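Local coordinates for protein Lys-gingipain catalytic subunit (Porphyromonas gingivalis, PDB 6I9A) that cleaves proteins after lysine as a secreted cysteine endopeptidase of family C25, and may act as a virulence factor in periodontal disease, at residues 80-85 with 116-121; 17-22 with 60-65; 177-182 with 303-308; 290-295 with 311-316; 378-383 with 448-453. All coordinates share one frame; numbering follows the deposited sequence.

Interaction 1 (80-85 with 116-121); sequences LALVGD and MYTFRM. With CA (calcium ion), chain H.
L80 and L82 run beside T118 and R120 as neighbouring parallel strands, and the backbone polar atoms along this seam are paired in a ladder. L80 N donates to Y117 O (2.8 Å), and L80 O receives F119 N. L82 repeats the pattern, with N to F119 O at 2.9 Å and O taking M121 N, before G84 N closes the series on M121 O (2.9 Å). On one face the F119 ring lies against A81, whose CA sits over it, 4.2 Å from the centroid; chi1 of 58° sets F119 CG between the backbone N and the carbonyl carbon. On the other face R120 bends back at chi3, and its NH1 gives G84 O a 2.9 Å bond from above the carbonyl plane. The same guanidinium is also held by a salt bridge from NH2 to D102 and by I89 O. D85, next in the chain, chelates a calcium ion through OD1 and OD2, both at 2.5 Å, with F254, E263 and three waters completing the site; R267 bonds its OD2. The carbonyl just before this calcium ligand thus accepts a guanidinium N-H, consistent with a strand end coupled to the metal site.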
# COMPACT_ATOMS: atom_id res chain seq x y z
N LEU A 80 -3.16 10.28 -0.62
CA LEU A 80 -4.18 10.76 0.30
C LEU A 80 -4.28 9.76 1.44
O LEU A 80 -4.70 8.64 1.23
CB LEU A 80 -5.53 10.94 -0.42
CG LEU A 80 -6.71 11.25 0.49
CD1 LEU A 80 -6.55 12.61 1.20
CD2 LEU A 80 -8.02 11.23 -0.31
N ALA A 81 -3.89 10.19 2.66
CA ALA A 81 -3.96 9.36 3.85
C ALA A 81 -5.14 9.79 4.70
O ALA A 81 -5.21 10.93 5.16
CB ALA A 81 -2.68 9.50 4.66
N LEU A 82 -6.11 8.91 4.87
CA LEU A 82 -7.28 9.13 5.73
C LEU A 82 -7.01 8.44 7.03
O LEU A 82 -6.69 7.25 7.05
CB LEU A 82 -8.55 8.56 5.05
CG LEU A 82 -8.82 9.04 3.64
CD1 LEU A 82 -10.04 8.30 3.06
CD2 LEU A 82 -9.06 10.58 3.63
N VAL A 83 -7.06 9.18 8.14
CA VAL A 83 -6.74 8.62 9.45
C VAL A 83 -7.98 8.66 10.34
O VAL A 83 -8.44 9.74 10.71
CB VAL A 83 -5.55 9.36 10.09
CG1 VAL A 83 -5.19 8.73 11.43
CG2 VAL A 83 -4.36 9.36 9.14
N GLY A 84 -8.49 7.48 10.65
CA GLY A 84 -9.71 7.34 11.43
C GLY A 84 -10.68 6.36 10.81
O GLY A 84 -10.55 5.98 9.64
N ASP A 85 -11.63 5.95 11.62
CA ASP A 85 -12.71 5.08 11.20
C ASP A 85 -13.89 5.98 10.71
O ASP A 85 -13.77 7.19 10.58
CB ASP A 85 -13.08 4.12 12.34
CG ASP A 85 -13.79 2.82 11.93
OD1 ASP A 85 -14.34 2.75 10.79
OD2 ASP A 85 -13.78 1.86 12.74
N MET A 116 -5.44 10.37 -6.70
CA MET A 116 -4.45 10.16 -5.67
C MET A 116 -4.51 8.72 -5.19
O MET A 116 -5.62 8.16 -5.13
CB MET A 116 -4.74 11.07 -4.46
CG MET A 116 -4.54 12.57 -4.77
SD MET A 116 -5.32 13.65 -3.53
CE MET A 116 -7.06 13.50 -4.02
N TYR A 117 -3.39 8.17 -4.75
CA TYR A 117 -3.38 6.87 -4.08
C TYR A 117 -3.89 7.04 -2.67
O TYR A 117 -3.26 7.75 -1.87
CB TYR A 117 -1.96 6.34 -4.02
CG TYR A 117 -1.41 5.67 -5.26
CD1 TYR A 117 -2.27 5.04 -6.18
CD2 TYR A 117 -0.04 5.54 -5.45
CE1 TYR A 117 -1.75 4.33 -7.26
CE2 TYR A 117 0.48 4.84 -6.54
CZ TYR A 117 -0.38 4.22 -7.43
OH TYR A 117 0.11 3.53 -8.51
N THR A 118 -5.04 6.46 -2.36
CA THR A 118 -5.73 6.66 -1.11
C THR A 118 -5.68 5.44 -0.26
O THR A 118 -5.92 4.32 -0.73
CB THR A 118 -7.19 7.05 -1.44
OG1 THR A 118 -7.14 8.27 -2.23
CG2 THR A 118 -8.03 7.32 -0.22
N PHE A 119 -5.45 5.64 1.04
CA PHE A 119 -5.48 4.55 2.01
C PHE A 119 -6.06 5.09 3.28
O PHE A 119 -6.04 6.30 3.53
CB PHE A 119 -4.10 3.92 2.20
CG PHE A 119 -3.03 4.91 2.66
CD1 PHE A 119 -2.82 5.14 4.01
CD2 PHE A 119 -2.19 5.54 1.72
CE1 PHE A 119 -1.80 5.98 4.43
CE2 PHE A 119 -1.20 6.40 2.16
CZ PHE A 119 -1.00 6.60 3.50
N ARG A 120 -6.53 4.18 4.13
CA ARG A 120 -7.17 4.54 5.38
C ARG A 120 -6.52 3.82 6.54
O ARG A 120 -6.53 2.59 6.62
CB ARG A 120 -8.69 4.26 5.33
CG ARG A 120 -9.41 4.50 6.66
CD ARG A 120 -10.87 4.12 6.59
NE ARG A 120 -11.66 5.02 5.75
CZ ARG A 120 -12.56 5.88 6.25
NH1 ARG A 120 -12.62 6.12 7.57
NH2 ARG A 120 -13.36 6.54 5.43
N MET A 121 -5.92 4.60 7.46
CA MET A 121 -5.39 4.12 8.72
C MET A 121 -6.57 4.13 9.66
O MET A 121 -6.82 5.11 10.37
CB MET A 121 -4.26 5.04 9.19
CG MET A 121 -3.15 5.22 8.14
SD MET A 121 -1.94 3.89 8.20
CE MET A 121 -0.99 4.54 9.42
CA CA H . -14.95 0.35 11.11
O HOH W 1 -16.96 1.64 11.55
O HOH W 2 -16.45 -1.56 10.78
O HOH W 3 -15.19 -0.62 13.25

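Interaction 2 (17-22 with 60-65); sequences LVVAGA and KAFIHK
V19 and I63 meet most closely: CG2 of V19 lies 3.8 Å from CG1 of I63, the two side chains slanting across each other. The same methyl reaches the F62 ring at its edge, near the ring plane, 4.2 Å from CE2. One step back along the strand, the two branches of L17 divide the work, CD2 going to I63 CG2 (4.1 Å) and CD1 to F62 CE2. The contact is wholly apolar. L17 and V19, two residues apart, both point toward the helix while V18 between them points away, and segment 60-65 of helix 56-72 runs at 169° to strand segment 17-20. This helix belongs to the beta-alpha-beta crossover that leads from strand 40-46 over strand 14-20 to strand 79-83 of a parallel sheet, as in Rossmann-like folds. Beyond the first shell, H45 meets the F62 ring edge-to-face, and L80, M116 and Y105 also touch I63. Elsewhere on the helix, H64 NE2 bonds Y104 O, while K60 forms a salt bridge with E92.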
# COMPACT_ATOMS: atom_id res chain seq x y z
N LEU A 17 -1.23 14.33 1.16
CA LEU A 17 -2.26 15.05 1.87
C LEU A 17 -2.77 14.09 2.95
O LEU A 17 -3.14 12.95 2.63
CB LEU A 17 -3.38 15.45 0.89
CG LEU A 17 -4.60 16.08 1.52
CD1 LEU A 17 -4.25 17.41 2.23
CD2 LEU A 17 -5.63 16.42 0.47
N VAL A 18 -2.78 14.53 4.20
CA VAL A 18 -3.28 13.75 5.30
C VAL A 18 -4.51 14.40 5.86
O VAL A 18 -4.48 15.60 6.20
CB VAL A 18 -2.20 13.59 6.42
CG1 VAL A 18 -2.73 12.75 7.59
CG2 VAL A 18 -0.90 13.03 5.85
N VAL A 19 -5.62 13.67 5.96
CA VAL A 19 -6.84 14.17 6.65
C VAL A 19 -7.15 13.21 7.77
O VAL A 19 -7.32 12.01 7.52
CB VAL A 19 -8.02 14.28 5.65
CG1 VAL A 19 -9.28 14.70 6.40
CG2 VAL A 19 -7.68 15.23 4.49
N ALA A 20 -7.09 13.71 9.00
CA ALA A 20 -7.15 12.87 10.17
C ALA A 20 -8.20 13.33 11.15
O ALA A 20 -8.39 14.54 11.38
CB ALA A 20 -5.80 12.86 10.86
N GLY A 21 -8.76 12.39 11.88
CA GLY A 21 -9.61 12.76 12.99
C GLY A 21 -8.76 13.50 14.00
O GLY A 21 -7.61 13.14 14.29
N ALA A 22 -9.36 14.52 14.61
CA ALA A 22 -8.65 15.37 15.57
C ALA A 22 -8.07 14.60 16.76
O ALA A 22 -7.06 15.05 17.33
CB ALA A 22 -9.60 16.47 16.04
N LYS A 60 -14.76 15.92 1.67
CA LYS A 60 -14.54 15.69 0.25
C LYS A 60 -14.24 17.02 -0.48
O LYS A 60 -13.31 17.10 -1.31
CB LYS A 60 -15.76 14.98 -0.35
CG LYS A 60 -15.63 14.67 -1.85
CD LYS A 60 -16.76 13.65 -2.30
CE LYS A 60 -18.15 14.14 -2.16
NZ LYS A 60 -19.04 13.15 -2.83
N ALA A 61 -15.03 18.10 -0.18
CA ALA A 61 -14.78 19.35 -0.88
C ALA A 61 -13.37 19.88 -0.55
O ALA A 61 -12.70 20.40 -1.43
CB ALA A 61 -15.84 20.38 -0.49
N PHE A 62 -12.94 19.73 0.71
CA PHE A 62 -11.61 20.14 1.15
C PHE A 62 -10.53 19.40 0.36
O PHE A 62 -9.59 20.00 -0.16
CB PHE A 62 -11.47 19.88 2.65
CG PHE A 62 -10.07 20.16 3.16
CD1 PHE A 62 -9.63 21.47 3.34
CD2 PHE A 62 -9.15 19.13 3.34
CE1 PHE A 62 -8.33 21.73 3.81
CE2 PHE A 62 -7.84 19.39 3.75
CZ PHE A 62 -7.45 20.68 3.99
N ILE A 63 -10.68 18.07 0.27
CA ILE A 63 -9.66 17.27 -0.41
C ILE A 63 -9.60 17.61 -1.89
O ILE A 63 -8.51 17.75 -2.48
CB ILE A 63 -9.96 15.78 -0.20
CG1 ILE A 63 -9.73 15.41 1.31
CG2 ILE A 63 -9.12 14.92 -1.15
CD1 ILE A 63 -10.32 14.03 1.65
N HIS A 64 -10.79 17.74 -2.53
CA HIS A 64 -10.82 18.04 -3.96
C HIS A 64 -10.14 19.38 -4.26
O HIS A 64 -9.41 19.51 -5.23
CB HIS A 64 -12.25 18.01 -4.48
CG HIS A 64 -12.84 16.64 -4.57
ND1 HIS A 64 -13.99 16.43 -5.31
CD2 HIS A 64 -12.40 15.45 -4.08
CE1 HIS A 64 -14.27 15.13 -5.21
NE2 HIS A 64 -13.35 14.50 -4.47
N LYS A 65 -10.40 20.38 -3.38
CA LYS A 65 -9.79 21.70 -3.59
C LYS A 65 -8.27 21.61 -3.39
O LYS A 65 -7.52 22.18 -4.18
CB LYS A 65 -10.44 22.71 -2.66
CG LYS A 65 -9.84 24.11 -2.78
CD LYS A 65 -10.55 25.10 -1.85
CE LYS A 65 -10.36 26.55 -2.28
NZ LYS A 65 -8.94 26.92 -2.50

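Interaction 3 (177-182 with 303-308); sequences QYYYNQ and PTFEGT. With NA (sodium ion), chain F.
Y178, F305 and Y179 carry most of this contact, in which the last turn of helix 163-178 and the residue after it meet the 303-308 loop. The hydroxyl of Y178 reaches the loop backbone and accepts F305 N at 2.9 Å, with an N-H...O angle of 163°. It also lies 3.3 Å from T304 CA. Over one face of the Y178 ring sits F305 CB, 3.9 Å from the centroid and displaced toward the rim, while Q177 CG covers the centre of the opposite face. CG of F305 is anti to its backbone N (chi1 -179°). The phenyl's CE1 lies 3.5 Å from Y179 OH, and the two side chains cross at about a right angle. That hydroxyl is hydrogen-bonded to D314. F305 also starts a type I turn ending at T308. There OG1 donates to T304 O (2.9 Å) and binds a sodium ion at 2.4 Å, and a water on the same ion donates to F305 O. A second water joins Q177 OE1 to P303 O. In chemical terms, a tyrosine hydroxyl grips the loop at its backbone, while T308, at the end of the turn, is tied to both T304 O and the sodium ion.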
# COMPACT_ATOMS: atom_id res chain seq x y z
N GLN A 177 4.64 -19.43 -10.50
CA GLN A 177 5.45 -19.70 -11.66
C GLN A 177 6.35 -18.53 -11.92
O GLN A 177 7.53 -18.71 -12.23
CB GLN A 177 4.55 -19.95 -12.89
CG GLN A 177 5.38 -20.05 -14.16
CD GLN A 177 4.62 -20.52 -15.34
OE1 GLN A 177 3.45 -20.90 -15.25
NE2 GLN A 177 5.31 -20.57 -16.47
N TYR A 178 5.78 -17.30 -11.94
CA TYR A 178 6.56 -16.18 -12.40
C TYR A 178 7.29 -15.41 -11.32
O TYR A 178 8.31 -14.78 -11.68
CB TYR A 178 5.62 -15.23 -13.19
CG TYR A 178 5.19 -15.88 -14.49
CD1 TYR A 178 6.12 -16.13 -15.50
CD2 TYR A 178 3.88 -16.35 -14.67
CE1 TYR A 178 5.76 -16.81 -16.65
CE2 TYR A 178 3.51 -16.98 -15.86
CZ TYR A 178 4.46 -17.21 -16.84
OH TYR A 178 4.05 -17.78 -18.02
N TYR A 179 6.79 -15.38 -10.08
CA TYR A 179 7.36 -14.43 -9.11
C TYR A 179 7.65 -15.02 -7.74
O TYR A 179 8.74 -14.80 -7.22
CB TYR A 179 6.38 -13.25 -8.95
CG TYR A 179 6.04 -12.63 -10.30
CD1 TYR A 179 7.03 -12.05 -11.09
CD2 TYR A 179 4.73 -12.65 -10.80
CE1 TYR A 179 6.74 -11.49 -12.33
CE2 TYR A 179 4.43 -12.08 -12.03
CZ TYR A 179 5.45 -11.53 -12.80
OH TYR A 179 5.18 -10.99 -14.05
N TYR A 180 6.67 -15.68 -7.11
CA TYR A 180 6.85 -16.20 -5.74
C TYR A 180 7.53 -17.54 -5.80
O TYR A 180 6.90 -18.61 -5.77
CB TYR A 180 5.48 -16.26 -5.03
CG TYR A 180 4.88 -14.88 -4.88
CD1 TYR A 180 5.42 -13.95 -3.99
CD2 TYR A 180 3.74 -14.51 -5.59
CE1 TYR A 180 4.89 -12.66 -3.86
CE2 TYR A 180 3.19 -13.23 -5.46
CZ TYR A 180 3.78 -12.31 -4.61
OH TYR A 180 3.29 -11.02 -4.50
N ASN A 181 8.86 -17.45 -5.98
CA ASN A 181 9.66 -18.65 -6.20
C ASN A 181 11.12 -18.41 -5.81
O ASN A 181 11.53 -17.28 -5.52
CB ASN A 181 9.51 -19.12 -7.67
CG ASN A 181 9.96 -18.10 -8.66
OD1 ASN A 181 10.99 -17.44 -8.53
ND2 ASN A 181 9.16 -17.93 -9.71
N GLN A 182 11.89 -19.50 -5.80
CA GLN A 182 13.28 -19.42 -5.35
C GLN A 182 14.13 -18.54 -6.26
O GLN A 182 15.05 -17.86 -5.77
CB GLN A 182 13.90 -20.81 -5.22
CG GLN A 182 15.35 -20.79 -4.65
CD GLN A 182 15.49 -20.12 -3.27
OE1 GLN A 182 15.33 -20.78 -2.22
NE2 GLN A 182 15.85 -18.81 -3.22
N PRO A 303 -3.09 -19.53 -17.16
CA PRO A 303 -2.59 -18.36 -17.91
C PRO A 303 -1.08 -18.31 -17.93
O PRO A 303 -0.41 -18.81 -17.01
CB PRO A 303 -3.11 -17.19 -17.07
CG PRO A 303 -3.26 -17.76 -15.67
CD PRO A 303 -3.67 -19.17 -15.84
N THR A 304 -0.53 -17.71 -19.00
CA THR A 304 0.89 -17.43 -19.06
C THR A 304 1.12 -15.94 -19.18
O THR A 304 0.20 -15.15 -19.46
CB THR A 304 1.55 -18.12 -20.23
OG1 THR A 304 1.00 -17.60 -21.44
CG2 THR A 304 1.40 -19.66 -20.13
N PHE A 305 2.38 -15.54 -18.96
CA PHE A 305 2.74 -14.14 -19.00
C PHE A 305 2.49 -13.55 -20.40
O PHE A 305 1.98 -12.42 -20.53
CB PHE A 305 4.22 -14.00 -18.57
CG PHE A 305 4.66 -12.57 -18.57
CD1 PHE A 305 4.41 -11.76 -17.49
CD2 PHE A 305 5.29 -12.02 -19.69
CE1 PHE A 305 4.81 -10.41 -17.49
CE2 PHE A 305 5.71 -10.68 -19.70
CZ PHE A 305 5.45 -9.87 -18.60
N GLU A 306 2.80 -14.32 -21.45
CA GLU A 306 2.64 -13.86 -22.84
C GLU A 306 1.23 -13.77 -23.28
O GLU A 306 0.93 -13.04 -24.23
CB GLU A 306 3.34 -14.82 -23.84
CG GLU A 306 4.85 -14.77 -23.85
CD GLU A 306 5.48 -15.16 -22.53
OE1 GLU A 306 5.03 -16.15 -21.89
OE2 GLU A 306 6.38 -14.41 -22.10
N GLY A 307 0.34 -14.50 -22.65
CA GLY A 307 -1.05 -14.51 -23.08
C GLY A 307 -1.99 -13.68 -22.24
O GLY A 307 -3.19 -13.75 -22.48
N THR A 308 -1.45 -12.89 -21.28
CA THR A 308 -2.29 -12.05 -20.42
C THR A 308 -1.71 -10.65 -20.41
O THR A 308 -0.52 -10.45 -20.67
CB THR A 308 -2.42 -12.61 -18.99
OG1 THR A 308 -1.12 -12.74 -18.42
CG2 THR A 308 -3.15 -13.95 -18.92
NA NA F . -0.29 -11.19 -16.78
O HOH W 4 1.04 -19.59 -14.90
O HOH W 5 1.33 -10.53 -18.49

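Interaction 4 (290-295 with 311-316); sequences YWSVGA and GSYDAT. With NA (sodium ion), chain F; NA (sodium ion), chain E.
A sodium site joins the end of helix 285-293 to the first turn of helix 312-317, through V293 O (2.3 Å) on one side and D314 OD2 (2.4 Å) on the other. Y174, T308, S309 and a water complete the coordination. Beside the ion the helix ends are bonded directly: S312 N donates to W291 O at 2.8 Å, in the carbonyl plane, and Y313 N to S292 O at 3.2 Å. Carbonyls of a helix's last turn thus meet the N-H groups of another's first turn, and the partial charges of the two helix ends would be complementary. D314 has a further role: its side chain, at the N3 position, accepts the N-H of the N-cap residue G311 through OD2 at 3.0 Å, on the anti side of the carboxylate, while Y179 bonds OD1. G311 can lie close against the preceding helix end, its CA 3.6 Å from G294 N, because it carries no side chain; G294 itself takes a positive phi, 120°, as the chain leaves the helix. Side chains add a CH-pi contact, with S292 CB over the Y313 ring face, offset toward the rim and 4.2 Å from its centroid. Further along, A315 O and T316 O, the latter at 2.5 Å, help to bind a second sodium ion with L318, S321, Y322 and N323.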
# COMPACT_ATOMS: atom_id res chain seq x y z
N TYR A 290 -8.70 -11.62 -13.16
CA TYR A 290 -7.94 -10.64 -13.94
C TYR A 290 -7.12 -9.74 -13.04
O TYR A 290 -5.97 -9.41 -13.36
CB TYR A 290 -8.88 -9.74 -14.80
CG TYR A 290 -9.88 -10.53 -15.62
CD1 TYR A 290 -9.48 -11.62 -16.39
CD2 TYR A 290 -11.22 -10.15 -15.68
CE1 TYR A 290 -10.40 -12.35 -17.12
CE2 TYR A 290 -12.14 -10.86 -16.43
CZ TYR A 290 -11.72 -11.95 -17.16
OH TYR A 290 -12.65 -12.66 -17.89
N TRP A 291 -7.72 -9.35 -11.90
CA TRP A 291 -7.03 -8.48 -10.93
C TRP A 291 -5.65 -9.00 -10.60
O TRP A 291 -4.67 -8.28 -10.66
CB TRP A 291 -7.92 -8.38 -9.69
CG TRP A 291 -7.65 -7.27 -8.73
CD1 TRP A 291 -8.38 -6.12 -8.63
CD2 TRP A 291 -6.72 -7.25 -7.63
NE1 TRP A 291 -7.96 -5.38 -7.57
CE2 TRP A 291 -6.96 -6.06 -6.91
CE3 TRP A 291 -5.73 -8.13 -7.17
CZ2 TRP A 291 -6.28 -5.74 -5.73
CZ3 TRP A 291 -5.00 -7.77 -6.04
CH2 TRP A 291 -5.29 -6.60 -5.31
N SER A 292 -5.56 -10.31 -10.29
CA SER A 292 -4.27 -10.89 -9.92
C SER A 292 -3.38 -11.24 -11.07
O SER A 292 -2.16 -11.01 -10.99
CB SER A 292 -4.43 -12.14 -9.07
OG SER A 292 -5.04 -11.84 -7.82
N VAL A 293 -3.91 -11.84 -12.16
CA VAL A 293 -3.11 -12.41 -13.24
C VAL A 293 -2.94 -11.50 -14.45
O VAL A 293 -1.93 -11.58 -15.16
CB VAL A 293 -3.82 -13.71 -13.67
CG1 VAL A 293 -3.33 -14.25 -15.00
CG2 VAL A 293 -3.67 -14.78 -12.59
N GLY A 294 -3.97 -10.68 -14.72
CA GLY A 294 -4.05 -9.87 -15.93
C GLY A 294 -5.30 -10.26 -16.71
O GLY A 294 -5.90 -11.33 -16.52
N ALA A 295 -5.71 -9.34 -17.59
CA ALA A 295 -6.80 -9.66 -18.52
C ALA A 295 -6.37 -10.73 -19.52
O ALA A 295 -5.18 -11.04 -19.68
CB ALA A 295 -7.24 -8.40 -19.25
N GLY A 311 -1.29 -7.85 -14.56
CA GLY A 311 -2.13 -7.88 -13.37
C GLY A 311 -1.35 -7.45 -12.16
O GLY A 311 -0.22 -6.92 -12.26
N SER A 312 -1.96 -7.61 -10.98
CA SER A 312 -1.35 -7.12 -9.75
C SER A 312 -0.01 -7.83 -9.46
O SER A 312 0.95 -7.17 -9.05
CB SER A 312 -2.30 -7.27 -8.57
OG SER A 312 -2.49 -8.64 -8.27
N TYR A 313 0.07 -9.14 -9.66
CA TYR A 313 1.36 -9.82 -9.42
C TYR A 313 2.46 -9.29 -10.36
O TYR A 313 3.56 -8.97 -9.93
CB TYR A 313 1.25 -11.33 -9.62
CG TYR A 313 0.33 -12.13 -8.71
CD1 TYR A 313 0.19 -11.82 -7.36
CD2 TYR A 313 -0.33 -13.25 -9.18
CE1 TYR A 313 -0.58 -12.62 -6.51
CE2 TYR A 313 -1.07 -14.06 -8.34
CZ TYR A 313 -1.19 -13.75 -7.00
OH TYR A 313 -1.90 -14.61 -6.22
N ASP A 314 2.11 -9.16 -11.64
CA ASP A 314 3.07 -8.67 -12.63
C ASP A 314 3.57 -7.28 -12.25
O ASP A 314 4.78 -7.01 -12.31
CB ASP A 314 2.44 -8.57 -14.03
CG ASP A 314 1.93 -9.84 -14.66
OD1 ASP A 314 2.65 -10.89 -14.56
OD2 ASP A 314 0.82 -9.80 -15.25
N ALA A 315 2.65 -6.38 -11.84
CA ALA A 315 3.04 -5.02 -11.53
C ALA A 315 3.93 -5.00 -10.31
O ALA A 315 4.95 -4.29 -10.30
CB ALA A 315 1.77 -4.21 -11.28
N THR A 316 3.56 -5.79 -9.29
CA THR A 316 4.37 -5.84 -8.06
C THR A 316 5.83 -6.06 -8.44
O THR A 316 6.73 -5.39 -7.91
CB THR A 316 3.86 -7.00 -7.16
OG1 THR A 316 2.47 -6.76 -6.79
CG2 THR A 316 4.66 -7.04 -5.88
NA NA F . -0.29 -11.19 -16.78
NA NA E . 6.89 -3.14 -8.87
O HOH W 5 1.33 -10.53 -18.49

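Interaction 5 (378-383 with 448-453); sequences TLPASL and KQIQVG
A381 O and Q451 O are bridged by one water, which donates to both carbonyls at 2.8 Å and is a polar link between the 378-383 loop and strand 446-452. The rest of the contact centres on I450. Its CD1 reaches P380 O (3.6 Å) and the CD and CG of the proline ring, the two side chains crossing at about a right angle, and, like CG2, it also meets L383. CG2, anti to the backbone N of I450, lies 4.0 Å from L383 CG and equally near A381 O. In the C-terminal immunoglobulin-like domain of the peptidase, strands 377-378 and 446-452 are the two outermost of an antiparallel order, and this loop packs along one of them just after leaving the other, consistent with an immunoglobulin-like sandwich in which the edges of the strand order approach each other. At the two ends of the contact the partners change. L379 CD1 rests on the aliphatic start of K448, 3.7 Å from CB, whereas V452 CG2 touches L383 O (3.7 Å) and L383 CB (3.9 Å). I392 and V436 flank L379 from strands 389-394 and 432-439, and I428 lies against both L383 and V452.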
# COMPACT_ATOMS: atom_id res chain seq x y z
N THR A 378 27.32 7.54 -1.18
CA THR A 378 28.41 8.38 -0.65
C THR A 378 27.78 9.66 -0.16
O THR A 378 27.12 10.37 -0.92
CB THR A 378 29.50 8.68 -1.72
OG1 THR A 378 29.98 7.46 -2.25
CG2 THR A 378 30.68 9.48 -1.12
N LEU A 379 28.02 9.96 1.11
CA LEU A 379 27.58 11.23 1.68
C LEU A 379 28.71 12.24 1.62
O LEU A 379 29.88 11.88 1.85
CB LEU A 379 27.16 11.03 3.15
CG LEU A 379 26.02 10.06 3.41
CD1 LEU A 379 25.60 10.12 4.88
CD2 LEU A 379 24.81 10.32 2.48
N PRO A 380 28.41 13.52 1.38
CA PRO A 380 29.47 14.54 1.49
C PRO A 380 29.89 14.71 2.94
O PRO A 380 29.10 14.45 3.87
CB PRO A 380 28.78 15.81 0.96
CG PRO A 380 27.32 15.62 1.29
CD PRO A 380 27.08 14.12 1.11
N ALA A 381 31.14 15.17 3.16
CA ALA A 381 31.63 15.39 4.53
C ALA A 381 30.89 16.52 5.22
O ALA A 381 30.77 16.52 6.44
CB ALA A 381 33.12 15.71 4.49
N SER A 382 30.37 17.49 4.44
CA SER A 382 29.63 18.57 5.04
C SER A 382 28.51 19.03 4.12
O SER A 382 28.47 18.65 2.95
CB SER A 382 30.58 19.73 5.38
OG SER A 382 30.92 20.40 4.19
N LEU A 383 27.67 19.88 4.65
CA LEU A 383 26.57 20.50 3.94
C LEU A 383 26.76 22.01 4.14
O LEU A 383 26.23 22.54 5.12
CB LEU A 383 25.20 20.04 4.45
CG LEU A 383 24.82 18.58 4.23
CD1 LEU A 383 23.56 18.26 5.01
CD2 LEU A 383 24.72 18.22 2.75
N LYS A 448 21.12 8.15 8.10
CA LYS A 448 22.40 8.71 8.58
C LYS A 448 22.21 10.17 8.96
O LYS A 448 21.09 10.70 8.86
CB LYS A 448 23.47 8.56 7.48
CG LYS A 448 23.83 7.12 7.15
CD LYS A 448 24.60 6.41 8.32
CE LYS A 448 24.80 4.94 8.05
NZ LYS A 448 25.68 4.33 9.08
N GLN A 449 23.28 10.79 9.45
CA GLN A 449 23.23 12.20 9.81
C GLN A 449 24.49 12.87 9.33
O GLN A 449 25.54 12.23 9.15
CB GLN A 449 23.07 12.41 11.34
CG GLN A 449 21.71 11.98 11.88
CD GLN A 449 21.56 12.34 13.34
OE1 GLN A 449 22.45 12.12 14.17
NE2 GLN A 449 20.41 12.90 13.68
N ILE A 450 24.37 14.17 9.02
CA ILE A 450 25.53 15.01 8.67
C ILE A 450 25.51 16.23 9.59
O ILE A 450 24.47 16.91 9.68
CB ILE A 450 25.57 15.44 7.19
CG1 ILE A 450 25.57 14.20 6.26
CG2 ILE A 450 26.79 16.37 6.93
CD1 ILE A 450 25.57 14.62 4.76
N GLN A 451 26.64 16.50 10.27
CA GLN A 451 26.75 17.63 11.19
C GLN A 451 27.11 18.92 10.46
O GLN A 451 28.06 18.95 9.69
CB GLN A 451 27.76 17.32 12.31
CG GLN A 451 27.98 18.48 13.30
CD GLN A 451 26.72 18.97 13.99
OE1 GLN A 451 25.73 18.24 14.15
NE2 GLN A 451 26.74 20.21 14.43
N VAL A 452 26.32 19.98 10.73
CA VAL A 452 26.52 21.33 10.19
C VAL A 452 26.92 22.24 11.37
O VAL A 452 26.19 22.31 12.36
CB VAL A 452 25.25 21.83 9.46
CG1 VAL A 452 25.38 23.31 9.09
CG2 VAL A 452 24.97 21.00 8.21
N GLY A 453 28.06 22.91 11.24
CA GLY A 453 28.57 23.81 12.27
C GLY A 453 29.18 23.11 13.47
O GLY A 453 29.37 21.89 13.45
O HOH W 6 30.32 17.54 8.97

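In the fold
Interactions 1 and 2 share one parallel sheet and touch, their centres 9 Å apart: A81 N lies 2.9 Å from L17 O, because strand 79-83 of interaction 1 is the neighbour of strand 14-20 of interaction 2. Interactions 3 and 4, centred 10 Å apart, meet at one sodium ion, and Y179 OH lies 2.6 Å from D314 OD1. From this pair the S292 side chain comes to about 7 Å from the inhibitor KYT-36 and that of P303 to about 13 Å. Interactions 1 and 4 are 23 Å apart between centres. Interaction 5, in the immunoglobulin-like domain, remains at least 35 Å, centre to centre, from the others.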